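Local coordinates for ubiquitin-conjugating enzyme E2, putative (Trypanosoma cruzi, PDB 4DS2), which probably acts as a ubiquitin-conjugating enzyme, carrying activated ubiquitin as a cysteine thioester and passing it on towards substrate proteins, at residues H83-V88 and D112-D117; D107-D112 and I124-D129; R148-L151 and Q156-A159. All blocks are in the same frame, centred on the assembly; numbering follows the deposited sequence.

Contact 1 of 3, residues H83-V88 and D112-D117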
ATOM      1  N   HIS A  83       5.324 -14.934 -10.444  1.00 38.30           N
ATOM      2  CA  HIS A  83       6.796 -14.850 -10.405  1.00 39.46           C
ATOM      3  C   HIS A  83       7.292 -13.516  -9.949  1.00 39.17           C
ATOM      4  O   HIS A  83       8.075 -13.472  -9.018  1.00 39.55           O
ATOM      5  CB  HIS A  83       7.367 -15.248 -11.746  1.00 42.08           C
ATOM      6  CG  HIS A  83       6.801 -16.563 -12.242  1.00 44.84           C
ATOM      7  ND1 HIS A  83       7.142 -17.747 -11.686  1.00 46.50           N
ATOM      8  CD2 HIS A  83       5.829 -16.850 -13.207  1.00 45.77           C
ATOM      9  CE1 HIS A  83       6.475 -18.752 -12.307  1.00 48.15           C
ATOM     10  NE2 HIS A  83       5.677 -18.206 -13.240  1.00 47.63           N
ATOM     11  N   GLU A  84       6.782 -12.408 -10.503  1.00 40.52           N
ATOM     12  CA  GLU A  84       7.011 -11.076  -9.869  1.00 41.27           C
ATOM     13  C   GLU A  84       5.730 -10.491  -9.336  1.00 38.45           C
ATOM     14  O   GLU A  84       4.714 -10.505 -10.024  1.00 36.99           O
ATOM     15  CB  GLU A  84       7.622  -9.999 -10.781  1.00 45.13           C
ATOM     16  CG  GLU A  84       8.988 -10.355 -11.313  1.00 50.15           C
ATOM     17  CD  GLU A  84       8.840 -11.343 -12.436  1.00 54.77           C
ATOM     18  OE1 GLU A  84       7.968 -11.010 -13.268  1.00 56.65           O
ATOM     19  OE2 GLU A  84       9.524 -12.423 -12.465  1.00 59.42           O
ATOM     20  N   PRO A  85       5.809  -9.889  -8.139  1.00 37.29           N
ATOM     21  CA  PRO A  85       4.652  -9.311  -7.535  1.00 34.98           C
ATOM     22  C   PRO A  85       4.295  -7.982  -8.188  1.00 34.21           C
ATOM     23  O   PRO A  85       5.090  -7.435  -8.935  1.00 34.39           O
ATOM     24  CB  PRO A  85       5.096  -9.109  -6.082  1.00 34.86           C
ATOM     25  CG  PRO A  85       6.556  -8.906  -6.136  1.00 35.97           C
ATOM     26  CD  PRO A  85       7.047  -9.543  -7.394  1.00 38.23           C
ATOM     27  N   PRO A  86       3.100  -7.473  -7.904  1.00 33.13           N
ATOM     28  CA  PRO A  86       2.650  -6.205  -8.465  1.00 34.58           C
ATOM     29  C   PRO A  86       3.304  -5.028  -7.801  1.00 35.19           C
ATOM     30  O   PRO A  86       3.848  -5.145  -6.727  1.00 40.09           O
ATOM     31  CB  PRO A  86       1.181  -6.164  -8.071  1.00 33.13           C
ATOM     32  CG  PRO A  86       1.156  -6.926  -6.798  1.00 31.84           C
ATOM     33  CD  PRO A  86       2.081  -8.072  -7.038  1.00 31.60           C
ATOM     34  N   THR A  87       3.166  -3.881  -8.420  1.00 36.24           N
ATOM     35  CA  THR A  87       3.679  -2.637  -7.910  1.00 36.31           C
ATOM     36  C   THR A  87       2.513  -1.955  -7.236  1.00 37.23           C
ATOM     37  O   THR A  87       1.411  -1.890  -7.781  1.00 37.51           O
ATOM     38  CB  THR A  87       4.242  -1.787  -9.073  1.00 37.95           C
ATOM     39  OG1 THR A  87       5.509  -2.321  -9.433  1.00 37.81           O
ATOM     40  CG2 THR A  87       4.422  -0.313  -8.710  1.00 38.89           C
ATOM     41  N   VAL A  88       2.739  -1.472  -6.028  1.00 39.26           N
ATOM     42  CA  VAL A  88       1.784  -0.557  -5.386  1.00 40.73           C
ATOM     43  C   VAL A  88       2.262   0.899  -5.568  1.00 43.93           C
ATOM     44  O   VAL A  88       3.485   1.168  -5.587  1.00 43.94           O
ATOM     45  CB  VAL A  88       1.565  -0.945  -3.915  1.00 39.83           C
ATOM     46  CG1 VAL A  88       0.505  -0.084  -3.225  1.00 39.97           C
ATOM     47  CG2 VAL A  88       1.155  -2.422  -3.849  1.00 38.98           C
ATOM     48  N   ASP A 112      12.054  -8.022  -1.548  1.00 37.96           N
ATOM     49  CA  ASP A 112      12.934  -8.746  -0.624  1.00 37.58           C
ATOM     50  C   ASP A 112      12.233  -9.949   0.004  1.00 37.00           C
ATOM     51  O   ASP A 112      12.885 -10.963   0.318  1.00 39.11           O
ATOM     52  CB  ASP A 112      13.457  -7.823   0.492  1.00 37.52           C
ATOM     53  CG  ASP A 112      14.284  -6.661  -0.035  1.00 36.47           C
ATOM     54  OD1 ASP A 112      14.410  -6.494  -1.260  1.00 36.80           O
ATOM     55  OD2 ASP A 112      14.807  -5.900   0.790  1.00 36.53           O
ATOM     56  N   PHE A 113      10.910  -9.851   0.129  1.00 35.79           N
ATOM     57  CA  PHE A 113      10.096 -10.805   0.913  1.00 35.48           C
ATOM     58  C   PHE A 113       9.121 -11.637   0.062  1.00 35.49           C
ATOM     59  O   PHE A 113       8.300 -12.400   0.587  1.00 36.10           O
ATOM     60  CB  PHE A 113       9.313 -10.030   1.976  1.00 33.09           C
ATOM     61  CG  PHE A 113      10.113  -8.958   2.618  1.00 33.30           C
ATOM     62  CD1 PHE A 113      11.198  -9.267   3.413  1.00 35.34           C
ATOM     63  CD2 PHE A 113       9.808  -7.626   2.418  1.00 33.42           C
ATOM     64  CE1 PHE A 113      11.964  -8.266   3.995  1.00 35.73           C
ATOM     65  CE2 PHE A 113      10.566  -6.614   2.999  1.00 32.72           C
ATOM     66  CZ  PHE A 113      11.643  -6.935   3.784  1.00 34.35           C
ATOM     67  N   TRP A 114       9.208 -11.502  -1.248  1.00 35.31           N
ATOM     68  CA  TRP A 114       8.231 -12.150  -2.129  1.00 34.50           C
ATOM     69  C   TRP A 114       8.598 -13.579  -2.366  1.00 35.00           C
ATOM     70  O   TRP A 114       9.757 -13.894  -2.567  1.00 37.82           O
ATOM     71  CB  TRP A 114       8.129 -11.386  -3.453  1.00 34.27           C
ATOM     72  CG  TRP A 114       7.136 -11.991  -4.411  1.00 33.87           C
ATOM     73  CD1 TRP A 114       7.418 -12.669  -5.580  1.00 33.86           C
ATOM     74  CD2 TRP A 114       5.682 -12.048  -4.278  1.00 33.18           C
ATOM     75  NE1 TRP A 114       6.277 -13.099  -6.176  1.00 34.05           N
ATOM     76  CE2 TRP A 114       5.198 -12.779  -5.443  1.00 33.22           C
ATOM     77  CE3 TRP A 114       4.766 -11.578  -3.349  1.00 32.90           C
ATOM     78  CZ2 TRP A 114       3.856 -13.013  -5.661  1.00 32.27           C
ATOM     79  CZ3 TRP A 114       3.402 -11.826  -3.575  1.00 32.49           C
ATOM     80  CH2 TRP A 114       2.969 -12.525  -4.703  1.00 32.90           C
ATOM     81  N   THR A 115       7.612 -14.452  -2.281  1.00 34.98           N
ATOM     82  CA  THR A 115       7.668 -15.809  -2.796  1.00 34.70           C
ATOM     83  C   THR A 115       6.374 -15.994  -3.593  1.00 34.30           C
ATOM     84  O   THR A 115       5.343 -15.462  -3.206  1.00 33.46           O
ATOM     85  CB  THR A 115       7.707 -16.831  -1.648  1.00 36.07           C
ATOM     86  OG1 THR A 115       6.553 -16.669  -0.801  1.00 35.58           O
ATOM     87  CG2 THR A 115       9.009 -16.692  -0.822  1.00 35.63           C
ATOM     88  N   PRO A 116       6.415 -16.721  -4.720  1.00 35.16           N
ATOM     89  CA  PRO A 116       5.259 -16.823  -5.673  1.00 35.31           C
ATOM     90  C   PRO A 116       3.967 -17.502  -5.079  1.00 36.43           C
ATOM     91  O   PRO A 116       2.879 -17.402  -5.608  1.00 37.09           O
ATOM     92  CB  PRO A 116       5.842 -17.649  -6.826  1.00 35.48           C
ATOM     93  CG  PRO A 116       7.003 -18.395  -6.236  1.00 36.14           C
ATOM     94  CD  PRO A 116       7.574 -17.515  -5.159  1.00 35.32           C
ATOM     95  N   ASP A 117       4.180 -18.231  -4.012  1.00 39.75           N
ATOM     96  CA  ASP A 117       3.243 -18.760  -3.038  1.00 42.69           C
ATOM     97  C   ASP A 117       2.171 -17.714  -2.533  1.00 42.74           C
ATOM     98  O   ASP A 117       0.978 -18.020  -2.345  1.00 41.78           O
ATOM     99  CB  ASP A 117       4.237 -19.232  -1.912  1.00 45.01           C
ATOM    100  CG  ASP A 117       3.616 -20.061  -0.876  1.00 49.88           C
ATOM    101  OD1 ASP A 117       2.396 -19.966  -0.685  1.00 61.96           O
ATOM    102  OD2 ASP A 117       4.344 -20.811  -0.217  1.00 50.76           O
TER
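Trp114 lays its indole flat against the ring of Pro85, pairing the tryptophan of the loop after helix 108-111 with the proline-rich Pro-His-Glu-Pro-Pro turn that precedes the last sheet strand in the UBC fold. Trp114 CG stands anti to the backbone N (chi1 -180°), which carries the ring towards segment 83-88. From CB outward the partners change in order. Trp114 CB lies 4.0 Å from Pro85 CG, and Trp114 CG is closer to that same atom, at 3.6 Å. On the pyrrole side, Trp114 CD1 meets Pro85 CD at 3.6 Å. Trp114 NE1 then reaches the backbone at the ring edge: its bond to His83 O is weak, 3.4 Å long and bent to 126°, and it also donates to the carbonyl of Pro82, its stronger partner. The six-membered half lies under Pro85 CB, which is 3.5 Å from Trp114 CD2. This is a CH-pi contact, with Pro85 CB 3.6 Å from the ring centroid and 17° off the normal. The indole thus has Pro85 over one face and the backbone N of Pro116 toward the rim of the other, its N-H directed mainly at Pro82 O. Trp114 also touches Val123 of helix 120-132, Pro85 reaches Val110 and Asn111 of helix 108-111, and neighbouring Pro86 leads into strand 87-90, packing on Val123 and on Val75 of strand 70-76.

Contact 2 of 3, residues D107-D112 and I124-D129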
ATOM      1  N   ASP A 107      10.970  -0.967  -4.875  1.00 41.86           N
ATOM      2  CA  ASP A 107      10.530  -2.345  -5.123  1.00 40.98           C
ATOM      3  C   ASP A 107      10.995  -3.248  -4.013  1.00 39.40           C
ATOM      4  O   ASP A 107      10.460  -4.331  -3.861  1.00 38.00           O
ATOM      5  CB  ASP A 107      11.065  -2.966  -6.389  1.00 43.69           C
ATOM      6  CG  ASP A 107      11.561  -1.996  -7.348  1.00 49.15           C
ATOM      7  OD1 ASP A 107      10.971  -0.888  -7.456  1.00 54.74           O
ATOM      8  OD2 ASP A 107      12.546  -2.367  -8.025  1.00 55.68           O
ATOM      9  N   ARG A 108      12.026  -2.833  -3.283  1.00 38.62           N
ATOM     10  CA  ARG A 108      12.586  -3.682  -2.259  1.00 38.73           C
ATOM     11  C   ARG A 108      11.599  -3.971  -1.164  1.00 36.92           C
ATOM     12  O   ARG A 108      11.590  -5.083  -0.614  1.00 36.42           O
ATOM     13  CB  ARG A 108      13.851  -3.092  -1.695  1.00 39.93           C
ATOM     14  CG  ARG A 108      14.989  -3.213  -2.666  1.00 43.09           C
ATOM     15  CD  ARG A 108      15.897  -2.032  -2.516  1.00 47.04           C
ATOM     16  NE  ARG A 108      17.292  -2.371  -2.665  1.00 52.39           N
ATOM     17  CZ  ARG A 108      18.256  -1.451  -2.640  1.00 58.06           C
ATOM     18  NH1 ARG A 108      19.541  -1.815  -2.792  1.00 61.57           N
ATOM     19  NH2 ARG A 108      17.940  -0.160  -2.459  1.00 57.09           N
ATOM     20  N   MET A 109      10.759  -2.990  -0.866  1.00 34.83           N
ATOM     21  CA  MET A 109       9.764  -3.149   0.168  1.00 34.13           C
ATOM     22  C   MET A 109       9.037  -4.448   0.012  1.00 33.59           C
ATOM     23  O   MET A 109       8.780  -5.124   0.974  1.00 33.69           O
ATOM     24  CB  MET A 109       8.764  -2.022   0.096  1.00 34.95           C
ATOM     25  CG  MET A 109       7.752  -2.006   1.217  1.00 36.48           C
ATOM     26  SD  MET A 109       6.887  -0.416   1.244  1.00 41.55           S
ATOM     27  CE  MET A 109       5.404  -0.887   2.124  1.00 37.35           C
ATOM     28  N   VAL A 110       8.667  -4.774  -1.214  1.00 35.38           N
ATOM     29  CA  VAL A 110       7.896  -5.977  -1.489  1.00 35.39           C
ATOM     30  C   VAL A 110       8.789  -7.122  -1.945  1.00 35.75           C
ATOM     31  O   VAL A 110       8.529  -8.266  -1.613  1.00 35.73           O
ATOM     32  CB  VAL A 110       6.809  -5.703  -2.571  1.00 35.07           C
ATOM     33  CG1 VAL A 110       6.306  -7.017  -3.180  1.00 35.81           C
ATOM     34  CG2 VAL A 110       5.649  -4.905  -2.000  1.00 32.29           C
ATOM     35  N   ASN A 111       9.826  -6.802  -2.715  1.00 37.02           N
ATOM     36  CA  ASN A 111      10.597  -7.811  -3.460  1.00 37.52           C
ATOM     37  C   ASN A 111      11.573  -8.603  -2.635  1.00 38.57           C
ATOM     38  O   ASN A 111      11.876  -9.750  -2.975  1.00 44.76           O
ATOM     39  CB  ASN A 111      11.357  -7.168  -4.618  1.00 37.76           C
ATOM     40  CG  ASN A 111      10.440  -6.695  -5.717  1.00 36.83           C
ATOM     41  OD1 ASN A 111       9.268  -7.057  -5.773  1.00 36.68           O
ATOM     42  ND2 ASN A 111      10.963  -5.874  -6.586  1.00 37.40           N
ATOM     43  N   ASP A 112      12.054  -8.022  -1.548  1.00 37.96           N
ATOM     44  CA  ASP A 112      12.934  -8.746  -0.624  1.00 37.58           C
ATOM     45  C   ASP A 112      12.233  -9.949   0.004  1.00 37.00           C
ATOM     46  O   ASP A 112      12.885 -10.963   0.318  1.00 39.11           O
ATOM     47  CB  ASP A 112      13.457  -7.823   0.492  1.00 37.52           C
ATOM     48  CG  ASP A 112      14.284  -6.661  -0.035  1.00 36.47           C
ATOM     49  OD1 ASP A 112      14.410  -6.494  -1.260  1.00 36.80           O
ATOM     50  OD2 ASP A 112      14.807  -5.900   0.790  1.00 36.53           O
ATOM     51  N   ILE A 124      -0.554  -6.233  -0.439  1.00 41.99           N
ATOM     52  CA  ILE A 124      -1.246  -4.981  -0.190  1.00 42.27           C
ATOM     53  C   ILE A 124      -1.196  -4.679   1.296  1.00 41.89           C
ATOM     54  O   ILE A 124      -0.960  -3.543   1.677  1.00 42.04           O
ATOM     55  CB  ILE A 124      -2.704  -4.975  -0.722  1.00 43.17           C
ATOM     56  CG1 ILE A 124      -2.731  -5.245  -2.246  1.00 43.43           C
ATOM     57  CG2 ILE A 124      -3.370  -3.621  -0.432  1.00 42.49           C
ATOM     58  CD1 ILE A 124      -4.071  -5.749  -2.777  1.00 41.73           C
ATOM     59  N   LYS A 125      -1.388  -5.701   2.124  1.00 41.56           N
ATOM     60  CA  LYS A 125      -1.350  -5.501   3.557  1.00 41.10           C
ATOM     61  C   LYS A 125       0.049  -5.168   4.036  1.00 39.43           C
ATOM     62  O   LYS A 125       0.198  -4.402   4.972  1.00 42.24           O
ATOM     63  CB  LYS A 125      -1.926  -6.702   4.292  1.00 43.65           C
ATOM     64  CG  LYS A 125      -3.428  -6.884   4.017  1.00 46.57           C
ATOM     65  CD  LYS A 125      -4.076  -7.927   4.929  1.00 48.86           C
ATOM     66  CE  LYS A 125      -5.082  -8.816   4.204  1.00 50.42           C
ATOM     67  NZ  LYS A 125      -4.373 -10.027   3.682  1.00 50.86           N
ATOM     68  N   LEU A 126       1.070  -5.720   3.394  1.00 37.26           N
ATOM     69  CA  LEU A 126       2.460  -5.462   3.803  1.00 36.07           C
ATOM     70  C   LEU A 126       2.821  -4.006   3.611  1.00 34.48           C
ATOM     71  O   LEU A 126       3.544  -3.431   4.424  1.00 32.05           O
ATOM     72  CB  LEU A 126       3.471  -6.352   3.041  1.00 35.73           C
ATOM     73  CG  LEU A 126       4.946  -6.008   3.331  1.00 35.94           C
ATOM     74  CD1 LEU A 126       5.869  -7.156   3.005  1.00 35.92           C
ATOM     75  CD2 LEU A 126       5.402  -4.744   2.587  1.00 36.24           C
ATOM     76  N   VAL A 127       2.325  -3.429   2.523  1.00 35.54           N
ATOM     77  CA  VAL A 127       2.683  -2.068   2.128  1.00 36.12           C
ATOM     78  C   VAL A 127       1.955  -1.039   2.949  1.00 36.83           C
ATOM     79  O   VAL A 127       2.553  -0.013   3.329  1.00 33.76           O
ATOM     80  CB  VAL A 127       2.342  -1.761   0.668  1.00 37.00           C
ATOM     81  CG1 VAL A 127       2.322  -0.254   0.437  1.00 36.36           C
ATOM     82  CG2 VAL A 127       3.333  -2.461  -0.268  1.00 38.34           C
ATOM     83  N   LEU A 128       0.666  -1.305   3.205  1.00 38.73           N
ATOM     84  CA  LEU A 128      -0.160  -0.386   3.995  1.00 39.89           C
ATOM     85  C   LEU A 128       0.368  -0.291   5.412  1.00 42.11           C
ATOM     86  O   LEU A 128       0.495   0.796   5.966  1.00 43.98           O
ATOM     87  CB  LEU A 128      -1.602  -0.841   4.019  1.00 40.87           C
ATOM     88  CG  LEU A 128      -2.338  -0.820   2.671  1.00 42.18           C
ATOM     89  CD1 LEU A 128      -3.614  -1.658   2.768  1.00 44.11           C
ATOM     90  CD2 LEU A 128      -2.614   0.608   2.239  1.00 39.99           C
ATOM     91  N   ASP A 129       0.692  -1.444   5.977  1.00 44.94           N
ATOM     92  CA  ASP A 129       1.250  -1.523   7.305  1.00 46.25           C
ATOM     93  C   ASP A 129       2.636  -0.871   7.390  1.00 43.12           C
ATOM     94  O   ASP A 129       2.982  -0.180   8.367  1.00 45.19           O
ATOM     95  CB  ASP A 129       1.353  -2.989   7.729  1.00 50.14           C
ATOM     96  CG  ASP A 129       2.217  -3.168   8.961  1.00 55.52           C
ATOM     97  OD1 ASP A 129       1.867  -2.594  10.041  1.00 62.08           O
ATOM     98  OD2 ASP A 129       3.249  -3.871   8.840  1.00 57.35           O
TER
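The short helix 108-111 packs here on the long helix 120-132 of the UBC fold, Met109 and Val110 meeting Leu126 and Val127. In this family such a short helix follows the loop that bears the catalytic cysteine, so the contact probably ties that region to the central helix. No hydrogen bond crosses between the two segments; the joint is apolar and largely buried. Met109 spans the gap. With chi1 at -174° its side chain leaves the backbone pointing at the long helix, and it stays extended beyond CG, sending the thioether across. Midway along, Met109 CG passes Leu126 CD2 at 3.9 Å, the two side chains running past each other in opposite directions. Leu126 CD2 also lies against the backbone of the short helix, 3.8 Å from Met109 O. The terminal methyl of Met109 comes up to the side chain of Val127, although its exact placement is doubtful. Alongside, Val110 CG2 meets Val127 CG2 at 3.8 Å, methyl to methyl, so Val127 is shared between both residues of the short helix. That helix is held together by its own backbone: Asp107 O accepts from Val110 N at 3.2 Å and from Asn111 N at 2.8 Å. Further along helix 120-132 Met109 touches Arg130 and Val131, and Val110 touches Val123. From the same long helix Ile124 and Leu128 turn away to pack on the sheet, at Ile41 of strand 40-46 and at Leu54 and Val56 of strand 51-57.

Contact 3 of 3, residues R148-L151 and Q156-A159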
ATOM      1  N   ARG A 148      12.702  11.358   5.810  1.00 43.68           N
ATOM      2  CA  ARG A 148      13.368  10.554   6.844  1.00 44.91           C
ATOM      3  C   ARG A 148      14.131  11.443   7.833  1.00 44.40           C
ATOM      4  O   ARG A 148      13.994  11.296   9.060  1.00 43.43           O
ATOM      5  CB  ARG A 148      14.310   9.497   6.229  1.00 45.05           C
ATOM      6  CG  ARG A 148      15.149   8.723   7.249  1.00 46.06           C
ATOM      7  CD  ARG A 148      14.308   7.905   8.237  1.00 45.70           C
ATOM      8  NE  ARG A 148      13.652   6.791   7.541  1.00 45.53           N
ATOM      9  CZ  ARG A 148      12.554   6.143   7.940  1.00 45.92           C
ATOM     10  NH1 ARG A 148      12.023   5.169   7.188  1.00 45.32           N
ATOM     11  NH2 ARG A 148      11.967   6.461   9.086  1.00 48.41           N
ATOM     12  N   HIS A 149      14.922  12.359   7.293  1.00 46.28           N
ATOM     13  CA  HIS A 149      15.656  13.322   8.112  1.00 49.40           C
ATOM     14  C   HIS A 149      14.758  14.109   9.028  1.00 46.06           C
ATOM     15  O   HIS A 149      15.076  14.325  10.180  1.00 49.50           O
ATOM     16  CB  HIS A 149      16.409  14.261   7.206  1.00 52.80           C
ATOM     17  CG  HIS A 149      17.419  15.113   7.924  1.00 58.64           C
ATOM     18  ND1 HIS A 149      17.066  16.050   8.836  1.00 60.01           N
ATOM     19  CD2 HIS A 149      18.819  15.148   7.833  1.00 61.94           C
ATOM     20  CE1 HIS A 149      18.175  16.643   9.303  1.00 62.71           C
ATOM     21  NE2 HIS A 149      19.246  16.095   8.683  1.00 64.37           N
ATOM     22  N   TYR A 150      13.615  14.513   8.519  1.00 43.66           N
ATOM     23  CA  TYR A 150      12.685  15.300   9.279  1.00 45.54           C
ATOM     24  C   TYR A 150      11.993  14.498  10.401  1.00 48.83           C
ATOM     25  O   TYR A 150      11.830  15.005  11.529  1.00 49.52           O
ATOM     26  CB  TYR A 150      11.669  15.934   8.331  1.00 43.37           C
ATOM     27  CG  TYR A 150      10.992  17.152   8.910  1.00 43.36           C
ATOM     28  CD1 TYR A 150      11.697  18.349   9.132  1.00 43.52           C
ATOM     29  CD2 TYR A 150       9.628  17.114   9.240  1.00 42.02           C
ATOM     30  CE1 TYR A 150      11.052  19.466   9.665  1.00 43.73           C
ATOM     31  CE2 TYR A 150       8.980  18.220   9.771  1.00 41.02           C
ATOM     32  CZ  TYR A 150       9.685  19.384   9.991  1.00 42.12           C
ATOM     33  OH  TYR A 150       8.997  20.461  10.521  1.00 43.19           O
ATOM     34  N   LEU A 151      11.564  13.272  10.107  1.00 48.08           N
ATOM     35  CA  LEU A 151      11.090  12.372  11.184  1.00 49.96           C
ATOM     36  C   LEU A 151      12.137  12.149  12.290  1.00 50.96           C
ATOM     37  O   LEU A 151      11.820  12.152  13.495  1.00 47.01           O
ATOM     38  CB  LEU A 151      10.717  10.996  10.621  1.00 47.65           C
ATOM     39  CG  LEU A 151      10.248   9.946  11.649  1.00 45.65           C
ATOM     40  CD1 LEU A 151       8.898  10.243  12.297  1.00 43.15           C
ATOM     41  CD2 LEU A 151      10.231   8.587  10.993  1.00 47.16           C
ATOM     42  N   GLN A 156       7.986  15.201  16.280  1.00 56.11           N
ATOM     43  CA  GLN A 156       6.720  15.837  16.622  1.00 56.19           C
ATOM     44  C   GLN A 156       6.234  16.786  15.479  1.00 54.93           C
ATOM     45  O   GLN A 156       5.040  16.769  15.125  1.00 55.83           O
ATOM     46  CB  GLN A 156       6.798  16.470  18.038  1.00 58.05           C
ATOM     47  CG  GLN A 156       7.678  17.727  18.173  1.00 61.72           C
ATOM     48  CD  GLN A 156       9.178  17.496  17.978  1.00 61.28           C
ATOM     49  OE1 GLN A 156       9.749  16.552  18.525  1.00 63.62           O
ATOM     50  NE2 GLN A 156       9.817  18.374  17.206  1.00 57.84           N
ATOM     51  N   ASP A 157       7.150  17.538  14.852  1.00 91.95           N
ATOM     52  CA  ASP A 157       6.789  18.447  13.746  1.00 85.62           C
ATOM     53  C   ASP A 157       6.432  17.664  12.474  1.00 78.63           C
ATOM     54  O   ASP A 157       5.674  18.167  11.641  1.00 77.85           O
ATOM     55  CB  ASP A 157       7.918  19.440  13.420  1.00 89.72           C
ATOM     56  CG  ASP A 157       8.356  20.297  14.632  1.00 98.69           C
ATOM     57  OD1 ASP A 157       7.976  20.007  15.785  1.00101.46           O
ATOM     58  OD2 ASP A 157       9.103  21.275  14.423  1.00102.53           O
ATOM     59  N   PHE A 158       7.000  16.455  12.319  1.00 75.31           N
ATOM     60  CA  PHE A 158       6.666  15.510  11.214  1.00 66.91           C
ATOM     61  C   PHE A 158       5.192  15.057  11.261  1.00 63.07           C
ATOM     62  O   PHE A 158       4.532  14.949  10.221  1.00 56.97           O
ATOM     63  CB  PHE A 158       7.603  14.270  11.239  1.00 67.59           C
ATOM     64  CG  PHE A 158       7.175  13.140  10.317  1.00 61.01           C
ATOM     65  CD1 PHE A 158       6.241  12.203  10.726  1.00 58.01           C
ATOM     66  CD2 PHE A 158       7.730  13.005   9.049  1.00 58.27           C
ATOM     67  CE1 PHE A 158       5.846  11.187   9.879  1.00 54.46           C
ATOM     68  CE2 PHE A 158       7.350  11.976   8.210  1.00 53.64           C
ATOM     69  CZ  PHE A 158       6.398  11.075   8.620  1.00 52.13           C
ATOM     70  N   ALA A 159       4.694  14.794  12.469  1.00 67.05           N
ATOM     71  CA  ALA A 159       3.275  14.466  12.704  1.00 68.15           C
ATOM     72  C   ALA A 159       2.324  15.577  12.229  1.00 68.70           C
ATOM     73  O   ALA A 159       1.387  15.308  11.458  1.00 70.40           O
ATOM     74  CB  ALA A 159       3.030  14.191  14.180  1.00 74.29           C
TER
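Leu151 and Tyr150 of helix 145-153 pack against Phe158 and Asp157 of helix 155-162, two consecutive helices near the C-terminal end of the UBC fold that meet across a very short turn. Their backbones come close where Leu151 and Phe158 lie level, the CA atoms being 5.4 Å apart. Apolar contact is the main part. Leu151 sets its CD1 methyl over one face of the Phe158 ring, offset toward the rim, where it meets Phe158 CD1 at 3.7 Å; as a CH-pi contact it is 23° off the normal. Leu151 CB adds a second touch, 3.9 Å from Phe158 CD2. The buried Phe158 side chain also touches Tyr64 in a loop, which brings the helix pair against an earlier part of the chain.

The tyrosine contributes a mixed contact. A chi1 of -158° swings its ring away from its own backbone N and along the second helix, with Tyr150 CD2 4.0 Å from Phe158 CB and Tyr150 CE2 3.7 Å from Phe158 N. Phe158 N and the carbonyl carbon of Asp157 approach the ring obliquely. The same ring takes part in a cation-pi interaction with Arg161 and meets the ring of Phe154, near the turn between the helices.

Polar groups come near one another without bonding across the helices. The Tyr150 and Asp157 side chains cross at about a right angle; Tyr150 OH rests on Asp157 CB at 3.3 Å and stays 4.0 Å from Asp157 OD2, with no hydrogen bond. The aspartate is instead bound within its own helix: Gln156 NE2, with its acceptor close to the amide plane, donates to Asp157 OD1 at 2.8 Å, coming in from above the carboxylate, 66° out of its plane.

Contacts 1 and 2 are neighbours, their centres 9 Å apart: they share Asp112, and Pro85 packs directly on Val110 and Asn111. Together they bring the proline-rich turn, the short helix 108-111 and the loop after it up against helix 120-132. Contact 2 is the buried member and almost wholly aliphatic, methyl groups and the Met109 chain, with no hydrogen bond across. Contact 1 lies at the surface and relies on a proline-indole CH-pi contact, with a weak N-H bond to a carbonyl at the ring edge. Contact 3 stands apart, its centre 22 Å from contact 2 and 30 Å from contact 1, and joins two other helices. Partly buried, it mixes aromatic packing with a tyrosine hydroxyl and a carboxylate that do not bond to each other.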